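Local coordinates for protein nucleoside phosphorylase, putative (Trypanosoma brucei, PDB 3BJE) that acts as a homodimeric uridine phosphorylase, reversibly splitting uridine with phosphate into uracil and ribose 1-phosphate, at residues A[144-149]-A[337-342]; A[217-222]-A[343-348]; A[44-49]-A[89-94]. One frame throughout, in Å; residues are numbered along the deposited sequence.

Contact 1: residues A[144-149]-A[337-342]; sequences IRLGTC and RCIKII. With R1P (1-O-phosphono-alpha-D-ribofuranose), chain C; URA (uracil), chain D.
Leu-146 and Ile-342 bury more surface than any other residues where the buried strand 144-149 meets the helical turn and a half of 337-342, and Ile-144 ranks third. The two branches of Leu-146 divide the work. CG lies anti to the backbone N (chi1 173°). Of the two methyls it carries, CD2 rests on the helix backbone and side chain of Ile-339, 3.7 Å from its CG1, while CD1 lies 4.0 Å from CB of Cys-338. The Leu-146 and Ile-339 side chains cross at about a right angle. Ile-342 is shared between two strand residues: its CG1 is 4.1 Å from CD1 of Leu-146, and its CG2 is 3.8 Å from CG2 of Ile-144, a methyl that also meets CD1 of Ile-342. No hydrogen bond joins the segments; the contact is wholly apolar packing.

Arg-145 points away from the helix, its chain extended, and grips the bound ribose 1-phosphate: NH2 donates to phosphate O2P at 2.8 Å with an angle of 170°, and NH1 to the bridging O1 at 2.9 Å. Gly-147 CA lies above one face of that guanidinium, offset toward the rim. Salt bridges to Glu-292 and Glu-294 further fix Arg-145. Farther along, toward the strand's C-terminal end, Thr-148 OG1 donates to O3P at 2.8 Å. Around the helix side, Ile-339 also touches Val-57 and Ile-58 of helix 54-59, and Ile-144 reaches Ile-215 of helix 213-228; strand 142-151 itself runs between the parallel strands 45-49 and 308-318.

Contact 2: residues A[217-222]-A[343-348]; sequences KSICAA and LEALVS
Ala-345 of the C-terminal helix 329-348 packs against Ser-218, Ile-219 and Ala-222 in a close helix-helix crossing, a piece of the helical layer outside the sheet of this phosphorylase-superfamily fold. The axes approach to 8.1 Å at 134° between their directions, a short separation made possible by small residues on both surfaces.

Packing contacts centre on the methyl of Ala-345. Its CB sits 3.9 Å from CB of Ala-222 and 4.0 Å from CG1 of Ile-219, and it presses on the helix backbone as well, 3.5 Å from the carbonyl O of Ser-218. In return, CB of Ser-218 lies 3.6 Å from the carbonyl O of Ala-345. Beside them, CB of Glu-344 meets CB of Ala-222 at 4.2 Å. Beyond CB the glutamate chain bends at chi2 (-75°) and leads away from helix 213-228; OE2 is hydrogen-bonded to OH of Tyr-83 and forms a salt bridge with Lys-84.

Among the polar groups, no direct hydrogen bond spans the two segments. In the conformer given, OG of Ser-218 is hydrogen-bonded to the carbonyl O of Asn-214, within its own helix. A single water bridges the helices instead, donating one proton to the carbonyl O of Ser-218 at 2.9 Å and the other to OG of Ser-348 at 2.6 Å.

Contact 3: residues A[44-49]-A[89-94]; sequences DRIIFV and TVISTG
Phe-48 and Thr-93 meet at about a right angle: the threonine methyl CG2 stands over one face of the phenyl ring, 4.0 Å from its centroid and displaced toward the CG-CD1 side. This CH-pi contact follows from the threonine rotamer, with CG2 anti to the carbonyl carbon and OG1 between N and C (chi1 63°), from where OG1 donates to the carbonyl O of Gly-94 at 2.8 Å on an in-plane lone pair. On the same sheet face as Phe-48, CG2 of Ile-46 touches CD1 of Ile-91 at 3.9 Å, the two side chains crossing obliquely, and CB of Ile-91 lies near CD1 of Phe-48. The other face carries Ile-47, Val-90, Val-49 and Ser-92; there CG2 of Val-49 leans on CB of Ser-92 at 3.8 Å. The hydroxyl of Ser-92 is hydrogen-bonded to the backbone N of Arg-77 and the backbone O of Glu-75.

These orientations are set by a parallel ladder. Five backbone bonds alternate direction, from Thr-89 N to Arg-45 O at 3.0 Å through to Thr-93 N to Val-49 O at 2.9 Å, the last extending the pairing just past the strand.

Helix 97-112 covers the Phe-48 face, and helices 54-59 and 329-348 cover the Ile-47 and Val-49 face. Such a parallel pair between helical layers is characteristic of the alpha/beta fold of the nucleoside phosphorylase superfamily, with its active site at the strands' C-terminal ends.

Contact 3 pairs two strands, contact 1 packs the neighbouring strand on helix 329-348, and contact 2 packs that helix on helix 213-228. Contacts 1 and 2, their centres about 10 Å apart, interlock where CG2 of Ile-144 meets CD1 of Ile-219 at 3.9 Å. Contact 3 adjoins contact 1 through neighbouring strands: Leu-146 N lies 2.9 Å from Phe-48 O, a probable hydrogen bond. Contacts 2 and 3 meet where CD2 of Leu-346 packs 3.6 Å from CG1 of Ile-47. The strands' C-terminal ends face the ligands: contact 1 supplies phosphate-binding residues directly, the side chain of Val-49 in contact 3 is about 5 Å from ribose 1-phosphate, and the side chain of Ile-219 in contact 2 is about 14 Å from it.

Contact 1: residues A[144-149]-A[337-342]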
loop_
_atom_site.group_PDB
_atom_site.type_symbol
_atom_site.label_atom_id
_atom_site.label_comp_id
_atom_site.label_asym_id
_atom_site.label_seq_id
_atom_site.Cartn_x
_atom_site.Cartn_y
_atom_site.Cartn_z
ATOM N N ILE A 144 -8.294 5.439 -15.804
ATOM C CA ILE A 144 -9.159 4.318 -15.475
ATOM C C ILE A 144 -8.367 3.158 -14.903
ATOM O O ILE A 144 -7.439 2.669 -15.512
ATOM C CB ILE A 144 -9.971 3.829 -16.698
ATOM C CG1 ILE A 144 -10.724 5.007 -17.333
ATOM C CG2 ILE A 144 -10.977 2.689 -16.289
ATOM C CD1 ILE A 144 -11.464 4.647 -18.610
ATOM N N ARG A 145 -8.778 2.716 -13.724
ATOM C CA ARG A 145 -8.242 1.503 -13.130
ATOM C C ARG A 145 -8.934 0.295 -13.727
ATOM O O ARG A 145 -10.151 0.264 -13.799
ATOM C CB ARG A 145 -8.450 1.527 -11.620
ATOM C CG ARG A 145 -8.285 0.174 -10.955
ATOM C CD ARG A 145 -8.149 0.302 -9.455
ATOM N NE ARG A 145 -8.465 -0.961 -8.770
ATOM C CZ ARG A 145 -7.749 -2.083 -8.870
ATOM N NH1 ARG A 145 -8.157 -3.160 -8.222
ATOM N NH2 ARG A 145 -6.628 -2.145 -9.608
ATOM N N LEU A 146 -8.147 -0.671 -14.173
ATOM C CA LEU A 146 -8.657 -1.986 -14.573
ATOM C C LEU A 146 -8.022 -2.997 -13.626
ATOM O O LEU A 146 -6.819 -3.255 -13.686
ATOM C CB LEU A 146 -8.340 -2.328 -16.034
ATOM C CG LEU A 146 -8.693 -3.763 -16.472
ATOM C CD1 LEU A 146 -10.156 -4.159 -16.161
ATOM C CD2 LEU A 146 -8.400 -3.970 -17.948
ATOM N N GLY A 147 -8.838 -3.525 -12.711
ATOM C CA GLY A 147 -8.321 -4.326 -11.634
ATOM C C GLY A 147 -9.035 -5.633 -11.418
ATOM O O GLY A 147 -9.778 -6.108 -12.281
ATOM N N THR A 148 -8.751 -6.245 -10.273
ATOM C CA THR A 148 -9.483 -7.418 -9.814
ATOM C C THR A 148 -10.108 -7.050 -8.488
ATOM O O THR A 148 -9.691 -6.102 -7.847
ATOM C CB THR A 148 -8.579 -8.659 -9.650
ATOM O OG1 THR A 148 -7.551 -8.407 -8.678
ATOM C CG2 THR A 148 -7.977 -9.071 -11.013
ATOM N N CYS A 149 -11.127 -7.785 -8.081
ATOM C CA CYS A 149 -11.807 -7.430 -6.835
ATOM C C CYS A 149 -12.603 -8.576 -6.258
ATOM O O CYS A 149 -12.754 -9.642 -6.887
ATOM C CB CYS A 149 -12.752 -6.253 -7.097
ATOM S SG CYS A 149 -14.150 -6.712 -8.193
ATOM N N ARG A 337 -11.070 -9.621 -22.532
ATOM C CA ARG A 337 -12.261 -8.878 -22.969
ATOM C C ARG A 337 -12.293 -7.500 -22.331
ATOM O O ARG A 337 -12.613 -6.512 -22.972
ATOM C CB ARG A 337 -13.547 -9.617 -22.595
ATOM C CG ARG A 337 -13.727 -10.948 -23.294
ATOM C CD ARG A 337 -15.119 -11.501 -23.026
ATOM N NE ARG A 337 -15.257 -11.985 -21.653
ATOM C CZ ARG A 337 -14.983 -13.226 -21.256
ATOM N NH1 ARG A 337 -14.563 -14.160 -22.106
ATOM N NH2 ARG A 337 -15.148 -13.546 -19.981
ATOM N N CYS A 338 -11.969 -7.442 -21.045
ATOM C CA CYS A 338 -12.106 -6.209 -20.292
ATOM C C CYS A 338 -11.022 -5.204 -20.661
ATOM O O CYS A 338 -11.264 -3.999 -20.601
ATOM C CB CYS A 338 -12.101 -6.499 -18.795
ATOM S SG CYS A 338 -13.589 -7.406 -18.303
ATOM N N ILE A 339 -9.835 -5.695 -21.018
ATOM C CA ILE A 339 -8.770 -4.806 -21.486
ATOM C C ILE A 339 -9.254 -4.044 -22.715
ATOM O O ILE A 339 -9.118 -2.826 -22.786
ATOM C CB ILE A 339 -7.461 -5.546 -21.801
ATOM C CG1 ILE A 339 -6.803 -6.039 -20.509
ATOM C CG2 ILE A 339 -6.473 -4.626 -22.562
ATOM C CD1 ILE A 339 -5.725 -7.084 -20.735
ATOM N N LYS A 340 -9.825 -4.760 -23.680
ATOM C CA LYS A 340 -10.316 -4.115 -24.891
ATOM C C LYS A 340 -11.429 -3.124 -24.573
ATOM O O LYS A 340 -11.458 -2.015 -25.095
ATOM C CB LYS A 340 -10.824 -5.144 -25.904
ATOM C CG LYS A 340 -11.124 -4.513 -27.240
ATOM C CD LYS A 340 -11.595 -5.531 -28.268
ATOM C CE LYS A 340 -11.928 -4.853 -29.597
ATOM N NZ LYS A 340 -12.904 -3.741 -29.420
ATOM N N ILE A 341 -12.352 -3.534 -23.716
ATOM C CA ILE A 341 -13.444 -2.664 -23.294
ATOM C C ILE A 341 -12.910 -1.365 -22.665
ATOM O O ILE A 341 -13.415 -0.280 -22.962
ATOM C CB ILE A 341 -14.380 -3.405 -22.295
ATOM C CG1 ILE A 341 -15.256 -4.412 -23.045
ATOM C CG2 ILE A 341 -15.225 -2.427 -21.487
ATOM C CD1 ILE A 341 -15.897 -5.464 -22.156
ATOM N N ILE A 342 -11.924 -1.483 -21.779
ATOM C CA ILE A 342 -11.374 -0.298 -21.103
ATOM C C ILE A 342 -10.568 0.600 -22.052
ATOM O O ILE A 342 -10.631 1.823 -21.939
ATOM C CB ILE A 342 -10.550 -0.680 -19.852
ATOM C CG1 ILE A 342 -11.469 -1.317 -18.805
ATOM C CG2 ILE A 342 -9.867 0.554 -19.260
ATOM C CD1 ILE A 342 -12.576 -0.393 -18.350
HETATM C C5 R1P C . -4.926 -7.680 -4.138
HETATM O O5 R1P C . -4.808 -9.051 -4.546
HETATM C C4 R1P C . -4.810 -6.755 -5.335
HETATM O O4 R1P C . -5.697 -7.150 -6.396
HETATM C C1 R1P C . -6.611 -6.094 -6.713
HETATM C C2 R1P C . -6.647 -5.255 -5.424
HETATM O O2 R1P C . -7.201 -3.923 -5.529
HETATM C C3 R1P C . -5.182 -5.323 -4.986
HETATM O O3 R1P C . -4.339 -4.435 -5.739
HETATM O O1 R1P C . -6.252 -5.350 -7.925
HETATM P P R1P C . -5.092 -5.669 -9.004
HETATM O O1P R1P C . -3.852 -5.482 -8.117
HETATM O O2P R1P C . -5.264 -4.585 -10.054
HETATM O O3P R1P C . -5.224 -7.074 -9.497
HETATM N N1 URA D . -8.822 -8.090 -4.656
HETATM C C2 URA D . -9.192 -7.635 -3.438
HETATM O O2 URA D . -8.698 -6.571 -2.947
HETATM N N3 URA D . -10.074 -8.316 -2.722
HETATM C C4 URA D . -10.611 -9.463 -3.179
HETATM O O4 URA D . -11.438 -10.054 -2.464
HETATM C C5 URA D . -10.236 -9.953 -4.415
HETATM C C6 URA D . -9.316 -9.229 -5.150
#

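Contact 2: residues A[217-222]-A[343-348]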
loop_
_atom_site.group_PDB
_atom_site.type_symbol
_atom_site.label_atom_id
_atom_site.label_comp_id
_atom_site.label_asym_id
_atom_site.label_seq_id
_atom_site.Cartn_x
_atom_site.Cartn_y
_atom_site.Cartn_z
ATOM N N LYS A 217 -19.866 6.340 -17.696
ATOM C CA LYS A 217 -20.695 6.240 -18.907
ATOM C C LYS A 217 -19.919 5.595 -20.046
ATOM O O LYS A 217 -20.437 4.717 -20.736
ATOM C CB LYS A 217 -21.193 7.623 -19.339
ATOM C CG LYS A 217 -22.206 7.620 -20.491
ATOM C CD LYS A 217 -22.340 9.014 -21.104
ATOM C CE LYS A 217 -23.487 9.080 -22.111
ATOM N NZ LYS A 217 -23.607 10.416 -22.774
ATOM N N SER A 218 -18.680 6.044 -20.242
ATOM C CA SER A 218 -17.813 5.516 -21.294
ATOM C C SER A 218 -17.554 4.015 -21.126
ATOM O O SER A 218 -17.648 3.251 -22.092
ATOM C CB SER A 218 -16.490 6.283 -21.334
ATOM O OG SER A 218 -16.686 7.634 -21.719
ATOM N N ILE A 219 -17.243 3.597 -19.901
ATOM C CA ILE A 219 -17.024 2.174 -19.604
ATOM C C ILE A 219 -18.272 1.326 -19.946
ATOM O O ILE A 219 -18.176 0.322 -20.662
ATOM C CB ILE A 219 -16.595 1.948 -18.150
ATOM C CG1 ILE A 219 -15.217 2.575 -17.896
ATOM C CG2 ILE A 219 -16.547 0.446 -17.852
ATOM C CD1 ILE A 219 -14.846 2.726 -16.408
ATOM N N CYS A 220 -19.433 1.770 -19.471
ATOM C CA CYS A 220 -20.688 1.048 -19.708
ATOM C C CYS A 220 -21.021 0.951 -21.187
ATOM O O CYS A 220 -21.420 -0.113 -21.672
ATOM C CB CYS A 220 -21.841 1.712 -18.957
ATOM S SG CYS A 220 -21.634 1.602 -17.172
ATOM N N ALA A 221 -20.870 2.066 -21.896
ATOM C CA ALA A 221 -21.071 2.079 -23.336
ATOM C C ALA A 221 -20.130 1.103 -24.034
ATOM O O ALA A 221 -20.532 0.417 -24.969
ATOM C CB ALA A 221 -20.906 3.485 -23.888
ATOM N N ALA A 222 -18.882 1.035 -23.580
ATOM C CA ALA A 222 -17.919 0.112 -24.171
ATOM C C ALA A 222 -18.309 -1.350 -23.916
ATOM O O ALA A 222 -18.148 -2.197 -24.794
ATOM C CB ALA A 222 -16.507 0.407 -23.679
ATOM N N LEU A 343 -9.829 0.010 -22.990
ATOM C CA LEU A 343 -9.122 0.811 -23.997
ATOM C C LEU A 343 -10.133 1.586 -24.835
ATOM O O LEU A 343 -9.955 2.785 -25.106
ATOM C CB LEU A 343 -8.224 -0.070 -24.867
ATOM C CG LEU A 343 -6.909 -0.502 -24.195
ATOM C CD1 LEU A 343 -6.231 -1.666 -24.933
ATOM C CD2 LEU A 343 -5.942 0.674 -24.051
ATOM N N GLU A 344 -11.207 0.910 -25.241
ATOM C CA GLU A 344 -12.262 1.562 -26.002
ATOM C C GLU A 344 -12.868 2.711 -25.209
ATOM O O GLU A 344 -13.077 3.797 -25.743
ATOM C CB GLU A 344 -13.354 0.575 -26.396
ATOM C CG GLU A 344 -12.907 -0.438 -27.448
ATOM C CD GLU A 344 -12.795 0.135 -28.853
ATOM O OE1 GLU A 344 -13.548 1.072 -29.191
ATOM O OE2 GLU A 344 -11.955 -0.378 -29.618
ATOM N N ALA A 345 -13.157 2.469 -23.934
ATOM C CA ALA A 345 -13.801 3.482 -23.107
ATOM C C ALA A 345 -12.880 4.672 -22.920
ATOM O O ALA A 345 -13.316 5.819 -22.960
ATOM C CB ALA A 345 -14.214 2.889 -21.730
ATOM N N LEU A 346 -11.598 4.376 -22.742
ATOM C CA LEU A 346 -10.604 5.381 -22.444
ATOM C C LEU A 346 -10.426 6.356 -23.613
ATOM O O LEU A 346 -10.423 7.565 -23.413
ATOM C CB LEU A 346 -9.276 4.700 -22.116
ATOM C CG LEU A 346 -8.161 5.629 -21.644
ATOM C CD1 LEU A 346 -8.556 6.373 -20.359
ATOM C CD2 LEU A 346 -6.844 4.867 -21.432
ATOM N N VAL A 347 -10.301 5.837 -24.831
ATOM C CA VAL A 347 -10.099 6.714 -25.996
ATOM C C VAL A 347 -11.377 7.412 -26.445
ATOM O O VAL A 347 -11.317 8.358 -27.227
ATOM C CB VAL A 347 -9.458 5.976 -27.193
ATOM C CG1 VAL A 347 -8.157 5.308 -26.777
ATOM C CG2 VAL A 347 -10.425 4.958 -27.822
ATOM N N SER A 348 -12.525 6.959 -25.961
ATOM C CA SER A 348 -13.785 7.616 -26.287
ATOM C C SER A 348 -14.239 8.606 -25.210
ATOM O O SER A 348 -15.197 9.359 -25.425
ATOM C CB SER A 348 -14.861 6.575 -26.553
ATOM O OG SER A 348 -15.114 5.793 -25.422
HETATM O O HOH W 1 -17.048 4.104 -24.802
#

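Contact 3: residues A[44-49]-A[89-94]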
loop_
_atom_site.group_PDB
_atom_site.type_symbol
_atom_site.label_atom_id
_atom_site.label_comp_id
_atom_site.label_asym_id
_atom_site.label_seq_id
_atom_site.Cartn_x
_atom_site.Cartn_y
_atom_site.Cartn_z
ATOM N N ASP A 44 -2.106 11.709 -21.771
ATOM C CA ASP A 44 -3.224 12.258 -20.983
ATOM C C ASP A 44 -4.218 11.180 -20.558
ATOM O O ASP A 44 -4.974 11.372 -19.602
ATOM C CB ASP A 44 -3.997 13.308 -21.786
ATOM C CG ASP A 44 -3.203 14.570 -22.041
ATOM O OD1 ASP A 44 -2.168 14.790 -21.396
ATOM O OD2 ASP A 44 -3.635 15.360 -22.905
ATOM N N ARG A 45 -4.212 10.071 -21.289
ATOM C CA ARG A 45 -5.116 8.962 -21.040
ATOM C C ARG A 45 -4.321 7.791 -20.469
ATOM O O ARG A 45 -3.389 7.304 -21.104
ATOM C CB ARG A 45 -5.828 8.548 -22.331
ATOM C CG ARG A 45 -6.891 9.527 -22.793
ATOM C CD ARG A 45 -7.590 9.019 -24.046
ATOM N NE ARG A 45 -8.676 9.901 -24.482
ATOM C CZ ARG A 45 -8.501 11.051 -25.130
ATOM N NH1 ARG A 45 -9.560 11.769 -25.480
ATOM N NH2 ARG A 45 -7.284 11.495 -25.428
ATOM N N ILE A 46 -4.716 7.347 -19.280
ATOM C CA ILE A 46 -3.960 6.379 -18.492
ATOM C C ILE A 46 -4.825 5.252 -17.964
ATOM O O ILE A 46 -5.916 5.482 -17.464
ATOM C CB ILE A 46 -3.307 7.093 -17.263
ATOM C CG1 ILE A 46 -2.386 8.223 -17.741
ATOM C CG2 ILE A 46 -2.536 6.103 -16.373
ATOM C CD1 ILE A 46 -1.879 9.188 -16.641
ATOM N N ILE A 47 -4.330 4.023 -18.105
ATOM C CA ILE A 47 -4.905 2.882 -17.419
ATOM C C ILE A 47 -4.009 2.502 -16.253
ATOM O O ILE A 47 -2.816 2.341 -16.448
ATOM C CB ILE A 47 -5.033 1.667 -18.328
ATOM C CG1 ILE A 47 -5.950 1.980 -19.494
ATOM C CG2 ILE A 47 -5.603 0.489 -17.536
ATOM C CD1 ILE A 47 -6.050 0.866 -20.507
ATOM N N PHE A 48 -4.594 2.385 -15.058
ATOM C CA PHE A 48 -3.904 1.871 -13.874
ATOM C C PHE A 48 -4.212 0.387 -13.737
ATOM O O PHE A 48 -5.366 -0.047 -13.863
ATOM C CB PHE A 48 -4.406 2.538 -12.599
ATOM C CG PHE A 48 -3.862 3.906 -12.311
ATOM C CD1 PHE A 48 -2.729 4.425 -12.912
ATOM C CD2 PHE A 48 -4.480 4.643 -11.323
ATOM C CE1 PHE A 48 -2.273 5.686 -12.553
ATOM C CE2 PHE A 48 -4.024 5.887 -10.968
ATOM C CZ PHE A 48 -2.924 6.409 -11.583
ATOM N N VAL A 49 -3.188 -0.394 -13.452
ATOM C CA VAL A 49 -3.368 -1.785 -13.055
ATOM C C VAL A 49 -2.597 -1.997 -11.774
ATOM O O VAL A 49 -1.621 -1.342 -11.537
ATOM C CB VAL A 49 -2.855 -2.760 -14.135
ATOM C CG1 VAL A 49 -3.705 -2.610 -15.402
ATOM C CG2 VAL A 49 -1.365 -2.540 -14.435
ATOM N N THR A 89 -1.217 5.494 -21.978
ATOM C CA THR A 89 -0.154 4.968 -21.109
ATOM C C THR A 89 -0.786 3.969 -20.130
ATOM O O THR A 89 -1.832 4.252 -19.553
ATOM C CB THR A 89 0.531 6.090 -20.283
ATOM O OG1 THR A 89 1.137 7.028 -21.170
ATOM C CG2 THR A 89 1.611 5.530 -19.334
ATOM N N VAL A 90 -0.164 2.797 -19.986
ATOM C CA VAL A 90 -0.573 1.839 -18.934
ATOM C C VAL A 90 0.506 1.912 -17.855
ATOM O O VAL A 90 1.698 1.930 -18.182
ATOM C CB VAL A 90 -0.787 0.388 -19.454
ATOM C CG1 VAL A 90 0.428 -0.153 -20.200
ATOM C CG2 VAL A 90 -1.201 -0.552 -18.294
ATOM N N ILE A 91 0.066 2.015 -16.596
ATOM C CA ILE A 91 0.933 2.104 -15.430
ATOM C C ILE A 91 0.496 1.074 -14.392
ATOM O O ILE A 91 -0.704 1.008 -14.056
ATOM C CB ILE A 91 0.856 3.497 -14.749
ATOM C CG1 ILE A 91 1.336 4.581 -15.711
ATOM C CG2 ILE A 91 1.667 3.515 -13.455
ATOM C CD1 ILE A 91 1.150 6.006 -15.194
ATOM N N SER A 92 1.444 0.282 -13.895
ATOM C CA SER A 92 1.183 -0.514 -12.717
ATOM C C SER A 92 1.500 0.291 -11.464
ATOM O O SER A 92 2.539 0.932 -11.383
ATOM C CB SER A 92 1.972 -1.830 -12.701
ATOM O OG SER A 92 3.380 -1.644 -12.691
ATOM N N THR A 93 0.586 0.218 -10.504
ATOM C CA THR A 93 0.711 0.977 -9.282
ATOM C C THR A 93 1.169 0.146 -8.102
ATOM O O THR A 93 1.573 0.698 -7.086
ATOM C CB THR A 93 -0.641 1.597 -8.925
ATOM O OG1 THR A 93 -1.590 0.560 -8.664
ATOM C CG2 THR A 93 -1.175 2.477 -10.067
ATOM N N GLY A 94 1.108 -1.173 -8.232
ATOM C CA GLY A 94 1.223 -2.043 -7.071
ATOM C C GLY A 94 -0.052 -1.924 -6.254
ATOM O O GLY A 94 -1.016 -1.292 -6.669
#